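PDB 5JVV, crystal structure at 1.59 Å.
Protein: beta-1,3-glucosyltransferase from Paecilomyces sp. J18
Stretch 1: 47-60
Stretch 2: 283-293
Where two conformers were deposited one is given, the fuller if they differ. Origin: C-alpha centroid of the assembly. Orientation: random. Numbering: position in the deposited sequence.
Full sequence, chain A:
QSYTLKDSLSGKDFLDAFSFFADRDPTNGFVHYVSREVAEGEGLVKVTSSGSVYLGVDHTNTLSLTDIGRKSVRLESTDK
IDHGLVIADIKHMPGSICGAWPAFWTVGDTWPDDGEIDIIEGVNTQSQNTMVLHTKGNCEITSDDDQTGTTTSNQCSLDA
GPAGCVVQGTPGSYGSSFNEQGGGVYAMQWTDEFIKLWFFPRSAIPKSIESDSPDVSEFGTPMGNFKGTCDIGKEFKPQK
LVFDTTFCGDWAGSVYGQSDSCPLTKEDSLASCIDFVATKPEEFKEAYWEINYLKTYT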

# COMPACT_ATOMS: atom_id res chain seq x y z
N VAL A 47 -15.25 -12.32 2.68
CA VAL A 47 -15.88 -11.66 1.54
C VAL A 47 -17.16 -11.08 2.09
O VAL A 47 -17.92 -11.76 2.79
CB VAL A 47 -16.17 -12.64 0.40
CG1 VAL A 47 -16.95 -11.94 -0.71
CG2 VAL A 47 -14.89 -13.22 -0.15
N THR A 48 -17.40 -9.80 1.82
CA THR A 48 -18.56 -9.13 2.37
C THR A 48 -19.80 -9.38 1.52
O THR A 48 -19.72 -9.92 0.40
CB THR A 48 -18.36 -7.61 2.50
OG1 THR A 48 -18.48 -7.00 1.20
CG2 THR A 48 -16.99 -7.28 3.11
N SER A 49 -20.95 -8.97 2.03
CA SER A 49 -22.20 -9.15 1.32
C SER A 49 -22.29 -8.32 0.04
O SER A 49 -23.09 -8.63 -0.84
CB SER A 49 -23.38 -8.85 2.25
OG SER A 49 -23.36 -7.49 2.66
N SER A 50 -21.48 -7.27 -0.07
CA SER A 50 -21.46 -6.48 -1.30
C SER A 50 -20.48 -7.06 -2.32
O SER A 50 -20.37 -6.57 -3.45
CB SER A 50 -21.09 -5.03 -0.99
OG SER A 50 -19.71 -4.93 -0.68
N GLY A 51 -19.76 -8.11 -1.93
CA GLY A 51 -18.86 -8.79 -2.85
C GLY A 51 -17.41 -8.35 -2.75
O GLY A 51 -16.54 -8.87 -3.45
N SER A 52 -17.13 -7.39 -1.87
CA SER A 52 -15.76 -6.91 -1.68
C SER A 52 -14.99 -7.85 -0.76
O SER A 52 -15.58 -8.71 -0.10
CB SER A 52 -15.78 -5.52 -1.07
OG SER A 52 -16.45 -5.57 0.17
N VAL A 53 -13.68 -7.67 -0.72
CA VAL A 53 -12.81 -8.44 0.16
C VAL A 53 -12.34 -7.58 1.33
O VAL A 53 -11.82 -6.47 1.14
CB VAL A 53 -11.60 -9.00 -0.61
CG1 VAL A 53 -10.58 -9.59 0.35
CG2 VAL A 53 -12.06 -10.05 -1.62
N TYR A 54 -12.53 -8.09 2.54
CA TYR A 54 -12.10 -7.44 3.76
C TYR A 54 -10.80 -8.09 4.24
O TYR A 54 -10.74 -9.32 4.39
CB TYR A 54 -13.20 -7.59 4.83
CG TYR A 54 -12.83 -7.18 6.25
CD1 TYR A 54 -13.24 -5.96 6.76
CD2 TYR A 54 -12.12 -8.04 7.08
CE1 TYR A 54 -12.92 -5.58 8.05
CE2 TYR A 54 -11.80 -7.67 8.38
CZ TYR A 54 -12.21 -6.43 8.86
OH TYR A 54 -11.89 -6.05 10.15
N LEU A 55 -9.78 -7.28 4.46
CA LEU A 55 -8.53 -7.71 5.10
C LEU A 55 -8.30 -6.83 6.31
O LEU A 55 -7.97 -5.65 6.17
CB LEU A 55 -7.34 -7.57 4.14
CG LEU A 55 -7.49 -8.05 2.70
CD1 LEU A 55 -6.26 -7.62 1.90
CD2 LEU A 55 -7.70 -9.57 2.65
N GLY A 56 -8.48 -7.38 7.50
CA GLY A 56 -8.40 -6.60 8.72
C GLY A 56 -7.39 -7.16 9.70
O GLY A 56 -6.58 -8.03 9.35
N VAL A 57 -7.44 -6.67 10.92
CA VAL A 57 -6.50 -7.07 11.96
C VAL A 57 -7.25 -7.46 13.23
O VAL A 57 -8.46 -7.26 13.34
CB VAL A 57 -5.49 -5.93 12.28
CG1 VAL A 57 -4.76 -5.48 11.01
CG2 VAL A 57 -6.19 -4.74 12.95
N ASP A 58 -6.54 -8.03 14.19
CA ASP A 58 -7.12 -8.33 15.48
C ASP A 58 -7.41 -7.01 16.19
O ASP A 58 -6.49 -6.28 16.54
CB ASP A 58 -6.11 -9.16 16.29
CG ASP A 58 -6.57 -9.50 17.70
OD1 ASP A 58 -7.47 -8.83 18.25
OD2 ASP A 58 -5.99 -10.45 18.27
N HIS A 59 -8.69 -6.68 16.37
CA HIS A 59 -9.07 -5.47 17.09
C HIS A 59 -9.83 -5.82 18.37
O HIS A 59 -10.65 -5.03 18.86
CB HIS A 59 -9.90 -4.53 16.20
CG HIS A 59 -11.11 -5.17 15.59
ND1 HIS A 59 -12.31 -5.32 16.27
CD2 HIS A 59 -11.32 -5.68 14.35
CE1 HIS A 59 -13.19 -5.90 15.48
NE2 HIS A 59 -12.62 -6.13 14.31
N THR A 60 -9.53 -6.99 18.91
CA THR A 60 -10.24 -7.54 20.07
C THR A 60 -9.33 -7.74 21.27
O THR A 60 -9.67 -7.37 22.40
CB THR A 60 -10.86 -8.90 19.68
OG1 THR A 60 -11.86 -8.70 18.68
CG2 THR A 60 -11.49 -9.57 20.89
N GLU A 283 -8.79 0.49 19.02
CA GLU A 283 -8.35 1.55 18.12
C GLU A 283 -8.07 1.04 16.72
O GLU A 283 -7.88 1.83 15.79
CB GLU A 283 -7.10 2.24 18.68
CG GLU A 283 -7.36 3.06 19.93
CD GLU A 283 -7.22 4.55 19.68
OE1 GLU A 283 -7.11 5.30 20.67
OE2 GLU A 283 -7.23 4.97 18.50
N PHE A 284 -8.07 -0.28 16.55
CA PHE A 284 -7.71 -0.87 15.26
C PHE A 284 -8.89 -1.43 14.48
O PHE A 284 -8.71 -2.12 13.47
CB PHE A 284 -6.59 -1.90 15.46
CG PHE A 284 -5.35 -1.27 15.99
CD1 PHE A 284 -4.48 -0.62 15.12
CD2 PHE A 284 -5.11 -1.22 17.35
CE1 PHE A 284 -3.34 0.02 15.60
CE2 PHE A 284 -3.98 -0.58 17.84
CZ PHE A 284 -3.10 0.05 16.96
N LYS A 285 -10.09 -1.10 14.92
CA LYS A 285 -11.28 -1.53 14.20
C LYS A 285 -11.27 -0.97 12.78
O LYS A 285 -11.75 -1.62 11.85
CB LYS A 285 -12.54 -1.09 14.94
CG LYS A 285 -13.80 -1.76 14.43
CD LYS A 285 -14.95 -1.61 15.42
CE LYS A 285 -16.24 -2.06 14.78
NZ LYS A 285 -16.44 -1.37 13.47
N GLU A 286 -10.69 0.22 12.60
CA GLU A 286 -10.65 0.84 11.27
C GLU A 286 -9.38 0.51 10.50
O GLU A 286 -9.17 1.04 9.41
CB GLU A 286 -10.80 2.36 11.37
CG GLU A 286 -12.20 2.84 11.69
CD GLU A 286 -13.15 2.59 10.54
OE1 GLU A 286 -12.90 3.13 9.44
OE2 GLU A 286 -14.14 1.85 10.73
N ALA A 287 -8.53 -0.35 11.05
CA ALA A 287 -7.30 -0.73 10.36
C ALA A 287 -7.56 -1.92 9.44
O ALA A 287 -7.03 -3.01 9.66
CB ALA A 287 -6.19 -1.06 11.38
N TYR A 288 -8.38 -1.70 8.42
CA TYR A 288 -8.69 -2.76 7.45
C TYR A 288 -8.74 -2.26 6.03
O TYR A 288 -9.02 -1.09 5.77
CB TYR A 288 -10.02 -3.45 7.79
CG TYR A 288 -11.28 -2.63 7.60
CD1 TYR A 288 -11.96 -2.62 6.39
CD2 TYR A 288 -11.83 -1.92 8.67
CE1 TYR A 288 -13.13 -1.89 6.23
CE2 TYR A 288 -12.99 -1.19 8.52
CZ TYR A 288 -13.64 -1.18 7.30
OH TYR A 288 -14.81 -0.46 7.14
N TRP A 289 -8.44 -3.16 5.10
CA TRP A 289 -8.67 -2.93 3.68
C TRP A 289 -10.03 -3.50 3.30
O TRP A 289 -10.42 -4.57 3.77
CB TRP A 289 -7.63 -3.67 2.84
CG TRP A 289 -6.23 -3.22 3.03
CD1 TRP A 289 -5.33 -3.69 3.94
CD2 TRP A 289 -5.54 -2.23 2.26
NE1 TRP A 289 -4.13 -3.04 3.80
CE2 TRP A 289 -4.23 -2.15 2.77
CE3 TRP A 289 -5.91 -1.40 1.19
CZ2 TRP A 289 -3.29 -1.26 2.25
CZ3 TRP A 289 -4.96 -0.52 0.67
CH2 TRP A 289 -3.67 -0.46 1.21
N GLU A 290 -10.76 -2.78 2.45
CA GLU A 290 -11.92 -3.37 1.79
C GLU A 290 -11.70 -3.12 0.32
O GLU A 290 -11.72 -1.98 -0.15
CB GLU A 290 -13.25 -2.77 2.26
CG GLU A 290 -14.43 -3.48 1.60
CD GLU A 290 -15.78 -3.12 2.19
OE1 GLU A 290 -15.83 -2.46 3.25
OE2 GLU A 290 -16.80 -3.50 1.58
N ILE A 291 -11.45 -4.20 -0.40
CA ILE A 291 -11.07 -4.10 -1.80
C ILE A 291 -12.22 -4.57 -2.68
O ILE A 291 -12.67 -5.71 -2.56
CB ILE A 291 -9.80 -4.94 -2.08
CG1 ILE A 291 -8.63 -4.40 -1.25
CG2 ILE A 291 -9.46 -4.94 -3.57
CD1 ILE A 291 -7.54 -5.43 -0.96
N ASN A 292 -12.71 -3.70 -3.55
CA ASN A 292 -13.78 -4.07 -4.48
C ASN A 292 -13.28 -4.97 -5.59
O ASN A 292 -13.86 -6.03 -5.86
CB ASN A 292 -14.43 -2.82 -5.08
CG ASN A 292 -15.45 -2.21 -4.16
OD1 ASN A 292 -16.17 -2.92 -3.46
ND2 ASN A 292 -15.52 -0.88 -4.16
N TYR A 293 -12.21 -4.55 -6.27
CA TYR A 293 -11.63 -5.40 -7.29
C TYR A 293 -10.21 -5.03 -7.62
O TYR A 293 -9.76 -3.92 -7.31
CB TYR A 293 -12.46 -5.40 -8.58
CG TYR A 293 -12.53 -4.08 -9.34
CD1 TYR A 293 -11.48 -3.65 -10.15
CD2 TYR A 293 -13.67 -3.29 -9.27
CE1 TYR A 293 -11.57 -2.46 -10.87
CE2 TYR A 293 -13.77 -2.11 -9.99
CZ TYR A 293 -12.72 -1.69 -10.78
OH TYR A 293 -12.82 -0.51 -11.49
O HOH W 1 -18.60 -2.99 -2.54
O HOH W 2 -13.69 -8.16 -4.26
O HOH W 3 -9.52 -4.45 11.54
O HOH W 4 -13.10 -3.97 11.53
O HOH W 5 -5.47 -4.22 7.49

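Stretch 2 runs antiparallel to stretch 1, more than 220 residues away in sequence, and its first contacts, from F284 to A287, are made by side chains, backbone atoms and water, before the strands pair. F284 and A287 bound a type I turn closed by A287 N to F284 O (3.0 Å). Against it lies V57, whose CG2 sits 3.8 Å from F284 CB and 4.0 Å from A287 CB; apolar side chains suit this buried spot, where the carbon atoms pack without needing polar partners. K285 CG lies over one face of the H59 ring, 4.3 Å from H59 ND1, using the aliphatic part of the lysine. Water 4 links K285 O (2.7 Å) to Y54 OH (2.8 Å).

At Y288 the tyrosine rings of Y54 and Y288 are slid apart, with centroids 4.9 Å apart. G56 suits its place beside them, since a CB there would clash with Y54 OH.

Regular pairing follows. W289 N donates to L55 O (2.8 Å) and L55 N to W289 O (2.9 Å); two residues on, I291 N to V53 O (2.8 Å) and V53 N to I291 O (2.9 Å) repeat the pattern. L55, W289 and I291 share a buried, apolar face, with L55 CD1 3.8 Å from I291 CD1. On the other face, E290 extends its carboxylate to accept a short bond from S52 OG to OE2 (2.5 Å). Finally, water 1 bridges N292 OD1 (2.6 Å) and S50 OG (2.9 Å).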